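Local coordinates for protein jasmonate-induced oxygenase 2 (Arabidopsis thaliana, PDB 6LSV) that oxidises the plant hormone jasmonate to 12-hydroxyjasmonate, using iron, molecular oxygen and 2-oxoglutarate, and so acts on a signal that triggers defence responses, at residues E70-F78 with N276-H284; I203-K214 with D291-N302. All coordinates share one frame; numbering follows the deposited sequence.

Contact 1 (E70-F78 with N276-H284); sequences EACRGWGFF and NSTYKSVEH. With AKG (2-oxoglutaric acid), chain C.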
# COMPACT_ATOMS: atom_id res chain seq x y z
N GLU A 70 -5.38 1.10 20.17
CA GLU A 70 -6.72 0.58 19.91
C GLU A 70 -6.97 0.45 18.41
O GLU A 70 -7.63 -0.50 17.96
CB GLU A 70 -7.77 1.48 20.55
CG GLU A 70 -9.03 0.75 20.99
CD GLU A 70 -8.79 -0.24 22.12
OE1 GLU A 70 -8.52 -1.43 21.83
OE2 GLU A 70 -8.88 0.16 23.31
N ALA A 71 -6.45 1.39 17.61
CA ALA A 71 -6.65 1.33 16.17
C ALA A 71 -5.86 0.19 15.55
O ALA A 71 -6.38 -0.56 14.70
CB ALA A 71 -6.26 2.67 15.53
N CYS A 72 -4.60 0.02 15.97
CA CYS A 72 -3.75 -1.01 15.39
C CYS A 72 -4.22 -2.42 15.73
O CYS A 72 -3.91 -3.36 14.98
CB CYS A 72 -2.31 -0.83 15.85
SG CYS A 72 -1.57 0.75 15.38
N ARG A 73 -4.96 -2.59 16.82
CA ARG A 73 -5.38 -3.92 17.24
C ARG A 73 -6.73 -4.33 16.66
O ARG A 73 -6.92 -5.50 16.32
CB ARG A 73 -5.44 -3.99 18.77
CG ARG A 73 -4.09 -3.86 19.46
CD ARG A 73 -4.26 -3.63 20.95
NE ARG A 73 -2.98 -3.40 21.62
CZ ARG A 73 -2.49 -4.17 22.59
NH1 ARG A 73 -3.18 -5.23 23.00
NH2 ARG A 73 -1.32 -3.88 23.14
N GLY A 74 -7.66 -3.39 16.52
CA GLY A 74 -8.99 -3.72 16.05
C GLY A 74 -9.26 -3.33 14.61
O GLY A 74 -10.05 -3.99 13.92
N TRP A 75 -8.62 -2.26 14.14
CA TRP A 75 -8.80 -1.78 12.78
C TRP A 75 -7.57 -1.93 11.91
O TRP A 75 -7.71 -2.11 10.70
CB TRP A 75 -9.23 -0.31 12.79
CG TRP A 75 -10.47 -0.09 13.58
CD1 TRP A 75 -10.56 0.05 14.94
CD2 TRP A 75 -11.80 0.01 13.07
NE1 TRP A 75 -11.88 0.23 15.30
CE2 TRP A 75 -12.66 0.21 14.17
CE3 TRP A 75 -12.36 -0.05 11.79
CZ2 TRP A 75 -14.04 0.35 14.03
CZ3 TRP A 75 -13.73 0.09 11.65
CH2 TRP A 75 -14.55 0.29 12.77
N GLY A 76 -6.38 -1.85 12.49
CA GLY A 76 -5.17 -1.98 11.71
C GLY A 76 -4.80 -0.78 10.88
O GLY A 76 -4.07 -0.93 9.89
N PHE A 77 -5.30 0.40 11.23
CA PHE A 77 -4.95 1.63 10.52
C PHE A 77 -5.34 2.82 11.38
O PHE A 77 -6.24 2.73 12.22
CB PHE A 77 -5.63 1.71 9.15
CG PHE A 77 -7.12 1.94 9.21
CD1 PHE A 77 -7.99 0.88 9.39
CD2 PHE A 77 -7.64 3.22 9.09
CE1 PHE A 77 -9.36 1.08 9.45
CE2 PHE A 77 -9.01 3.43 9.15
CZ PHE A 77 -9.87 2.36 9.33
N PHE A 78 -4.63 3.93 11.17
CA PHE A 78 -4.96 5.19 11.83
C PHE A 78 -4.47 6.34 10.95
O PHE A 78 -3.63 6.15 10.06
CB PHE A 78 -4.36 5.27 13.25
CG PHE A 78 -2.87 5.12 13.31
CD1 PHE A 78 -2.26 3.90 13.07
CD2 PHE A 78 -2.06 6.20 13.62
CE1 PHE A 78 -0.89 3.76 13.13
CE2 PHE A 78 -0.69 6.07 13.69
CZ PHE A 78 -0.10 4.84 13.44
N ASN A 276 2.77 -11.02 16.75
CA ASN A 276 2.06 -12.28 17.01
C ASN A 276 0.55 -12.08 16.94
O ASN A 276 -0.20 -12.58 17.78
CB ASN A 276 2.47 -12.88 18.36
CG ASN A 276 2.23 -14.39 18.42
OD1 ASN A 276 2.20 -15.07 17.40
ND2 ASN A 276 2.05 -14.91 19.63
N SER A 277 0.11 -11.31 15.94
CA SER A 277 -1.28 -10.98 15.65
C SER A 277 -1.91 -10.03 16.67
O SER A 277 -3.13 -9.86 16.67
CB SER A 277 -2.17 -12.23 15.53
OG SER A 277 -2.27 -12.65 14.18
N THR A 278 -1.12 -9.40 17.54
CA THR A 278 -1.68 -8.36 18.40
C THR A 278 -2.09 -7.15 17.57
O THR A 278 -3.17 -6.58 17.77
CB THR A 278 -0.69 -7.95 19.48
OG1 THR A 278 -0.24 -9.11 20.19
CG2 THR A 278 -1.35 -6.99 20.46
N TYR A 279 -1.24 -6.74 16.63
CA TYR A 279 -1.62 -5.80 15.60
C TYR A 279 -2.16 -6.57 14.40
O TYR A 279 -1.63 -7.62 14.03
CB TYR A 279 -0.44 -4.93 15.17
CG TYR A 279 0.10 -4.02 16.25
CD1 TYR A 279 -0.69 -3.62 17.31
CD2 TYR A 279 1.41 -3.55 16.19
CE1 TYR A 279 -0.20 -2.78 18.29
CE2 TYR A 279 1.90 -2.71 17.17
CZ TYR A 279 1.10 -2.33 18.21
OH TYR A 279 1.60 -1.50 19.19
N LYS A 280 -3.23 -6.05 13.80
CA LYS A 280 -3.83 -6.66 12.62
C LYS A 280 -3.54 -5.80 11.40
O LYS A 280 -3.58 -4.57 11.48
CB LYS A 280 -5.33 -6.84 12.80
CG LYS A 280 -5.71 -7.77 13.94
CD LYS A 280 -5.15 -9.17 13.71
CE LYS A 280 -5.63 -10.13 14.78
NZ LYS A 280 -6.99 -9.76 15.27
N SER A 281 -3.25 -6.45 10.28
CA SER A 281 -3.09 -5.72 9.03
C SER A 281 -4.46 -5.41 8.44
O SER A 281 -5.32 -6.29 8.36
CB SER A 281 -2.24 -6.52 8.04
OG SER A 281 -2.85 -7.75 7.69
N VAL A 282 -4.67 -4.15 8.07
CA VAL A 282 -5.96 -3.74 7.51
C VAL A 282 -6.14 -4.33 6.12
O VAL A 282 -5.18 -4.44 5.34
CB VAL A 282 -6.06 -2.20 7.48
CG1 VAL A 282 -4.95 -1.60 6.62
CG2 VAL A 282 -7.43 -1.78 6.97
N GLU A 283 -7.36 -4.74 5.82
CA GLU A 283 -7.74 -5.17 4.48
C GLU A 283 -8.47 -4.03 3.78
O GLU A 283 -9.44 -3.48 4.32
CB GLU A 283 -8.64 -6.41 4.55
CG GLU A 283 -9.03 -6.98 3.20
CD GLU A 283 -9.87 -8.24 3.33
OE1 GLU A 283 -10.39 -8.51 4.44
OE2 GLU A 283 -10.02 -8.96 2.33
N HIS A 284 -7.99 -3.65 2.60
CA HIS A 284 -8.58 -2.52 1.90
C HIS A 284 -8.77 -2.85 0.43
O HIS A 284 -8.24 -3.83 -0.10
CB HIS A 284 -7.73 -1.25 2.06
CG HIS A 284 -6.25 -1.49 2.03
ND1 HIS A 284 -5.56 -2.03 3.09
CD2 HIS A 284 -5.33 -1.27 1.06
CE1 HIS A 284 -4.28 -2.13 2.78
NE2 HIS A 284 -4.12 -1.68 1.55
C1 AKG C . -2.57 0.61 -2.13
O1 AKG C . -1.97 0.36 -1.05
O2 AKG C . -1.99 0.38 -3.23
C2 AKG C . -4.01 1.15 -2.09
O5 AKG C . -4.85 0.49 -1.59
C3 AKG C . -4.37 2.53 -2.67
C4 AKG C . -5.44 3.18 -1.78
C5 AKG C . -6.15 4.31 -2.52
O3 AKG C . -6.64 5.29 -1.89
O4 AKG C . -6.26 4.26 -3.77
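C72 lies over the face of the Y279 ring in a cysteine sulfur-aromatic contact. Its SG stands 4.8 Å from the ring centroid and only 11° off the normal, so it is above the face but at a distance. CB is nearer, 3.5 Å from Y279 CD1, and makes a CH-pi contact with the same ring. The hydroxyl of Y279 is bonded beyond the two segments, to the carbonyl of L183.

The one hydrogen bond between the segments ends on the same residue: K280 N donates to C72 O at 3.0 Å, with 164° at the hydrogen. Helix 63-74 is ending here. A71 O takes the N-H groups of both W75 and G76, while the carbonyl of C72 turns to the passing loop. The positive phi of G76 (75°) leads the chain out of the helix, and without a side chain its backbone runs close to V282, CA to CA 4.6 Å.

On the surface side, T278 CG2 rests 3.6 Å above one face of the R73 guanidinium, near its rim. R73 and T278 run alongside each other, whereas R73 CG meets the Y279 ring at its edge. Further along, V282 sends CG2 anti to its backbone N, and this branch meets F77 CD1 at 3.6 Å, the two side chains crossing at roughly a right angle.

Beyond V282 the loop delivers H284, whose CD2 is 3.2 Å from AKG O5; with H227 and D229 it completes the two-histidine, one-aspartate iron site of the double-stranded beta-helix (jelly-roll) core. One straight backbone bond and apolar packing thus join the end of helix 63-74 and the start of strand 77-81 to the segment leading to that ligand, packing giving way to metal binding two residues past V282.

Contact 2 (I203-K214 with D291-N302); sequences IGACLRVNYYPK and DKERVSLAFFYN. With AKG (2-oxoglutaric acid), chain C; JAA ({(1R,2R)-3-oxo-2-[(2Z)-pent-2-en-1-yl]cyclopentyl}acetic acid), chain D.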
# COMPACT_ATOMS: atom_id res chain seq x y z
N ILE A 203 16.68 -1.02 6.18
CA ILE A 203 15.34 -1.53 5.91
C ILE A 203 15.07 -1.41 4.42
O ILE A 203 15.95 -1.02 3.65
CB ILE A 203 14.29 -0.77 6.74
CG1 ILE A 203 14.52 0.74 6.63
CG2 ILE A 203 14.37 -1.17 8.19
CD1 ILE A 203 13.81 1.40 5.46
N GLY A 204 13.85 -1.73 4.01
CA GLY A 204 13.41 -1.56 2.64
C GLY A 204 12.34 -0.50 2.56
O GLY A 204 11.51 -0.37 3.46
N ALA A 205 12.36 0.27 1.47
CA ALA A 205 11.36 1.31 1.23
C ALA A 205 11.07 1.34 -0.25
O ALA A 205 11.99 1.54 -1.05
CB ALA A 205 11.85 2.67 1.72
N CYS A 206 9.82 1.14 -0.62
CA CYS A 206 9.41 1.24 -2.01
C CYS A 206 8.14 2.08 -2.10
O CYS A 206 7.50 2.42 -1.10
CB CYS A 206 9.22 -0.14 -2.66
SG CYS A 206 8.46 -1.39 -1.61
N LEU A 207 7.81 2.45 -3.34
CA LEU A 207 6.72 3.36 -3.62
C LEU A 207 5.89 2.80 -4.76
O LEU A 207 6.45 2.38 -5.79
CB LEU A 207 7.26 4.75 -3.99
CG LEU A 207 6.21 5.80 -4.35
CD1 LEU A 207 5.38 6.16 -3.12
CD2 LEU A 207 6.86 7.04 -4.96
N ARG A 208 4.58 2.75 -4.58
CA ARG A 208 3.65 2.40 -5.64
C ARG A 208 2.59 3.48 -5.72
O ARG A 208 1.91 3.77 -4.73
CB ARG A 208 3.00 1.03 -5.40
CG ARG A 208 1.68 0.89 -6.15
CD ARG A 208 1.29 -0.54 -6.42
NE ARG A 208 -0.08 -0.62 -6.93
CZ ARG A 208 -0.57 -1.64 -7.62
NH1 ARG A 208 0.21 -2.69 -7.89
NH2 ARG A 208 -1.82 -1.63 -8.04
N VAL A 209 2.46 4.09 -6.90
CA VAL A 209 1.48 5.13 -7.16
C VAL A 209 0.39 4.53 -8.03
O VAL A 209 0.68 3.90 -9.05
CB VAL A 209 2.11 6.36 -7.83
CG1 VAL A 209 1.11 7.49 -7.91
CG2 VAL A 209 3.36 6.79 -7.06
N ASN A 210 -0.87 4.73 -7.63
CA ASN A 210 -2.01 4.09 -8.27
C ASN A 210 -2.85 5.13 -9.01
O ASN A 210 -3.17 6.19 -8.46
CB ASN A 210 -2.87 3.36 -7.24
CG ASN A 210 -2.10 2.29 -6.50
OD1 ASN A 210 -1.46 1.43 -7.11
ND2 ASN A 210 -2.15 2.33 -5.17
N TYR A 211 -3.21 4.81 -10.25
CA TYR A 211 -4.03 5.68 -11.09
C TYR A 211 -5.34 4.96 -11.38
O TYR A 211 -5.33 3.88 -11.98
CB TYR A 211 -3.31 6.04 -12.38
CG TYR A 211 -4.07 7.00 -13.26
CD1 TYR A 211 -4.74 8.09 -12.72
CD2 TYR A 211 -4.14 6.82 -14.64
CE1 TYR A 211 -5.44 8.98 -13.51
CE2 TYR A 211 -4.84 7.70 -15.45
CZ TYR A 211 -5.49 8.78 -14.87
OH TYR A 211 -6.19 9.66 -15.66
N TYR A 212 -6.46 5.56 -10.97
CA TYR A 212 -7.79 4.99 -11.17
C TYR A 212 -8.57 5.87 -12.14
O TYR A 212 -9.23 6.83 -11.72
CB TYR A 212 -8.53 4.86 -9.83
CG TYR A 212 -7.71 4.20 -8.75
CD1 TYR A 212 -7.64 2.81 -8.66
CD2 TYR A 212 -7.00 4.96 -7.83
CE1 TYR A 212 -6.89 2.20 -7.67
CE2 TYR A 212 -6.25 4.35 -6.84
CZ TYR A 212 -6.19 2.97 -6.77
OH TYR A 212 -5.45 2.37 -5.79
N PRO A 213 -8.52 5.58 -13.45
CA PRO A 213 -9.24 6.41 -14.43
C PRO A 213 -10.75 6.26 -14.29
O PRO A 213 -11.21 5.48 -13.46
CB PRO A 213 -8.75 5.87 -15.78
CG PRO A 213 -7.50 5.08 -15.47
CD PRO A 213 -7.75 4.51 -14.11
N LYS A 214 -11.53 6.99 -15.09
CA LYS A 214 -12.97 6.85 -14.99
C LYS A 214 -13.40 5.50 -15.57
O LYS A 214 -12.75 4.95 -16.47
CB LYS A 214 -13.69 8.01 -15.69
CG LYS A 214 -13.28 9.42 -15.23
CD LYS A 214 -13.62 10.46 -16.26
CE LYS A 214 -13.17 10.10 -17.66
NZ LYS A 214 -11.88 9.39 -17.89
N ASP A 291 -17.14 9.38 -13.31
CA ASP A 291 -17.09 10.80 -13.57
C ASP A 291 -15.77 11.47 -13.22
O ASP A 291 -15.49 12.55 -13.75
CB ASP A 291 -18.22 11.51 -12.82
CG ASP A 291 -19.57 10.86 -13.07
OD1 ASP A 291 -19.87 10.60 -14.26
OD2 ASP A 291 -20.32 10.59 -12.10
N LYS A 292 -14.96 10.87 -12.35
CA LYS A 292 -13.67 11.45 -12.04
C LYS A 292 -12.68 10.33 -11.73
O LYS A 292 -13.05 9.18 -11.50
CB LYS A 292 -13.77 12.47 -10.88
CG LYS A 292 -12.57 13.43 -10.77
CD LYS A 292 -11.97 13.81 -12.14
CE LYS A 292 -10.82 14.80 -11.97
NZ LYS A 292 -10.06 14.53 -10.71
N GLU A 293 -11.40 10.68 -11.78
CA GLU A 293 -10.29 9.78 -11.57
C GLU A 293 -9.82 9.89 -10.13
O GLU A 293 -10.37 10.65 -9.32
CB GLU A 293 -9.17 10.10 -12.55
CG GLU A 293 -8.91 11.60 -12.67
CD GLU A 293 -7.54 11.93 -13.23
OE1 GLU A 293 -7.33 11.74 -14.44
OE2 GLU A 293 -6.67 12.38 -12.45
N ARG A 294 -8.77 9.14 -9.80
CA ARG A 294 -8.13 9.20 -8.50
C ARG A 294 -6.64 8.97 -8.68
O ARG A 294 -6.21 8.31 -9.63
CB ARG A 294 -8.70 8.17 -7.51
CG ARG A 294 -10.03 8.55 -6.88
CD ARG A 294 -10.46 7.58 -5.78
NE ARG A 294 -9.81 7.83 -4.49
CZ ARG A 294 -8.84 7.09 -3.98
NH1 ARG A 294 -8.39 6.02 -4.64
NH2 ARG A 294 -8.30 7.40 -2.81
N VAL A 295 -5.85 9.54 -7.77
CA VAL A 295 -4.42 9.29 -7.71
C VAL A 295 -4.04 9.13 -6.25
O VAL A 295 -4.28 10.04 -5.44
CB VAL A 295 -3.60 10.43 -8.35
CG1 VAL A 295 -2.16 10.39 -7.85
CG2 VAL A 295 -3.64 10.33 -9.87
N SER A 296 -3.46 7.98 -5.90
CA SER A 296 -3.06 7.71 -4.53
C SER A 296 -1.62 7.20 -4.51
O SER A 296 -1.17 6.53 -5.44
CB SER A 296 -3.99 6.70 -3.86
OG SER A 296 -5.34 7.02 -4.12
N LEU A 297 -0.92 7.52 -3.43
CA LEU A 297 0.49 7.21 -3.27
C LEU A 297 0.66 6.26 -2.09
O LEU A 297 0.29 6.60 -0.96
CB LEU A 297 1.32 8.48 -3.07
CG LEU A 297 1.65 9.35 -4.29
CD1 LEU A 297 0.42 10.03 -4.87
CD2 LEU A 297 2.70 10.38 -3.92
N ALA A 298 1.21 5.08 -2.35
CA ALA A 298 1.41 4.05 -1.33
C ALA A 298 2.90 3.90 -1.09
O ALA A 298 3.63 3.37 -1.94
CB ALA A 298 0.78 2.73 -1.77
N PHE A 299 3.35 4.35 0.08
CA PHE A 299 4.73 4.18 0.51
C PHE A 299 4.81 2.95 1.41
O PHE A 299 4.06 2.85 2.39
CB PHE A 299 5.21 5.43 1.24
CG PHE A 299 6.58 5.31 1.86
CD1 PHE A 299 6.72 4.91 3.18
CD2 PHE A 299 7.71 5.62 1.13
CE1 PHE A 299 7.98 4.80 3.75
CE2 PHE A 299 8.97 5.51 1.69
CZ PHE A 299 9.10 5.10 3.01
N PHE A 300 5.71 2.03 1.08
CA PHE A 300 5.86 0.78 1.81
C PHE A 300 7.15 0.82 2.62
O PHE A 300 8.24 1.02 2.06
CB PHE A 300 5.87 -0.42 0.86
CG PHE A 300 4.66 -0.49 -0.03
CD1 PHE A 300 3.39 -0.65 0.50
CD2 PHE A 300 4.80 -0.42 -1.41
CE1 PHE A 300 2.27 -0.73 -0.33
CE2 PHE A 300 3.70 -0.50 -2.24
CZ PHE A 300 2.43 -0.65 -1.70
N TYR A 301 7.03 0.63 3.93
CA TYR A 301 8.17 0.56 4.84
C TYR A 301 8.33 -0.90 5.26
O TYR A 301 7.49 -1.44 5.99
CB TYR A 301 7.95 1.47 6.05
CG TYR A 301 9.19 1.71 6.88
CD1 TYR A 301 10.17 2.59 6.46
CD2 TYR A 301 9.35 1.08 8.10
CE1 TYR A 301 11.30 2.83 7.23
CE2 TYR A 301 10.47 1.30 8.88
CZ TYR A 301 11.44 2.18 8.44
OH TYR A 301 12.56 2.41 9.21
N ASN A 302 9.40 -1.54 4.80
CA ASN A 302 9.48 -2.98 4.90
C ASN A 302 10.71 -3.43 5.67
O ASN A 302 11.71 -2.72 5.72
CB ASN A 302 9.50 -3.61 3.50
CG ASN A 302 8.26 -3.29 2.69
OD1 ASN A 302 7.16 -3.21 3.24
ND2 ASN A 302 8.43 -3.10 1.39
C1 AKG C . -2.57 0.61 -2.13
O1 AKG C . -1.97 0.36 -1.05
O2 AKG C . -1.99 0.38 -3.23
C2 AKG C . -4.01 1.15 -2.09
O5 AKG C . -4.85 0.49 -1.59
C3 AKG C . -4.37 2.53 -2.67
C4 AKG C . -5.44 3.18 -1.78
C5 AKG C . -6.15 4.31 -2.52
O3 AKG C . -6.64 5.29 -1.89
O4 AKG C . -6.26 4.26 -3.77
O01 JAA D . 2.86 -3.47 -6.80
O02 JAA D . 6.87 -5.42 -2.27
O03 JAA D . 6.86 -7.24 -3.46
C04 JAA D . 4.75 -4.96 -4.44
C05 JAA D . 3.25 -4.73 -5.01
C06 JAA D . 5.55 -5.44 -5.69
C07 JAA D . 4.78 -5.11 -6.78
C08 JAA D . 3.47 -4.30 -6.22
C09 JAA D . 2.46 -3.65 -4.15
C10 JAA D . 4.80 -5.96 -3.42
C11 JAA D . 1.75 -4.33 -2.98
C12 JAA D . 6.26 -6.22 -3.02
C13 JAA D . 0.48 -4.10 -2.71
C14 JAA D . -0.36 -3.14 -3.56
C15 JAA D . -1.64 -3.85 -4.01
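Y212 and R294, a hydrogen-bonded pair on neighbouring antiparallel strands, close on one carboxylate of AKG. R294 NH1 reaches O4 at 2.9 Å with 171° at the hydrogen, and NH2 reaches O3 at 2.8 Å, the carboxylate carbon lying at the edge of the guanidinium and in its plane. A bend at chi3 (81°) in the R294 chain presents both nitrogens. Y212 OH adds a weak bond to O4, and S296 OG lies close to both oxygens. R294 and S296 form the RxS motif of this family.

At the other end of AKG, N210 ND2 donates to O2 at 2.8 Å. R208 NE lies very close to N210 OD1, too short to be taken at face value; R208 NH1 bonds the jasmonate ketone O01 at 3.0 Å.

Y211 points to the opposite face, where its OH donates to E293 OE1 at 2.7 Å, from 50° above the carboxylate plane. R98 and H102 also hold this glutamate.

Ten backbone hydrogen bonds, from G204 with N302 to Y212 with R294, knit these adjacent strands of the major sheet of the jelly-roll (double-stranded beta-helix) core, their axes approaching to 4.7 Å. On the cosubstrate face, the edge of the F300 ring meets C206 SG, and its CZ is 3.9 Å from jasmonate C09. The rest of the Y211 face is largely apolar: V209 lies alongside L297, and A205 CB touches the F299 ring, with helices 87-102 and 161-186 covering it.

One face of the pair thus binds cosubstrate and hormone, and the other is mostly hydrocarbon packing against helices.

How the contacts relate
Contact 2 is the buried core, its centre about 7 Å from that of the chain; contact 1 lies farther out, at about 14 Å, and is partly exposed. Both reach the same mixed sheet, through strand 77-81 in contact 1 and strands 204-212 and 294-302 in contact 2, yet their nearest atoms stay about 7 Å apart. Contact 2 buries 1128 Å² along a regular strand ladder, against 434 Å² for the helix end and irregular loop of contact 1. They converge on AKG: residues 276-284 supply H284, an iron ligand whose ring edge lies beside the keto oxygen, while 203-214 and 291-302 hold its carboxylates and the jasmonate.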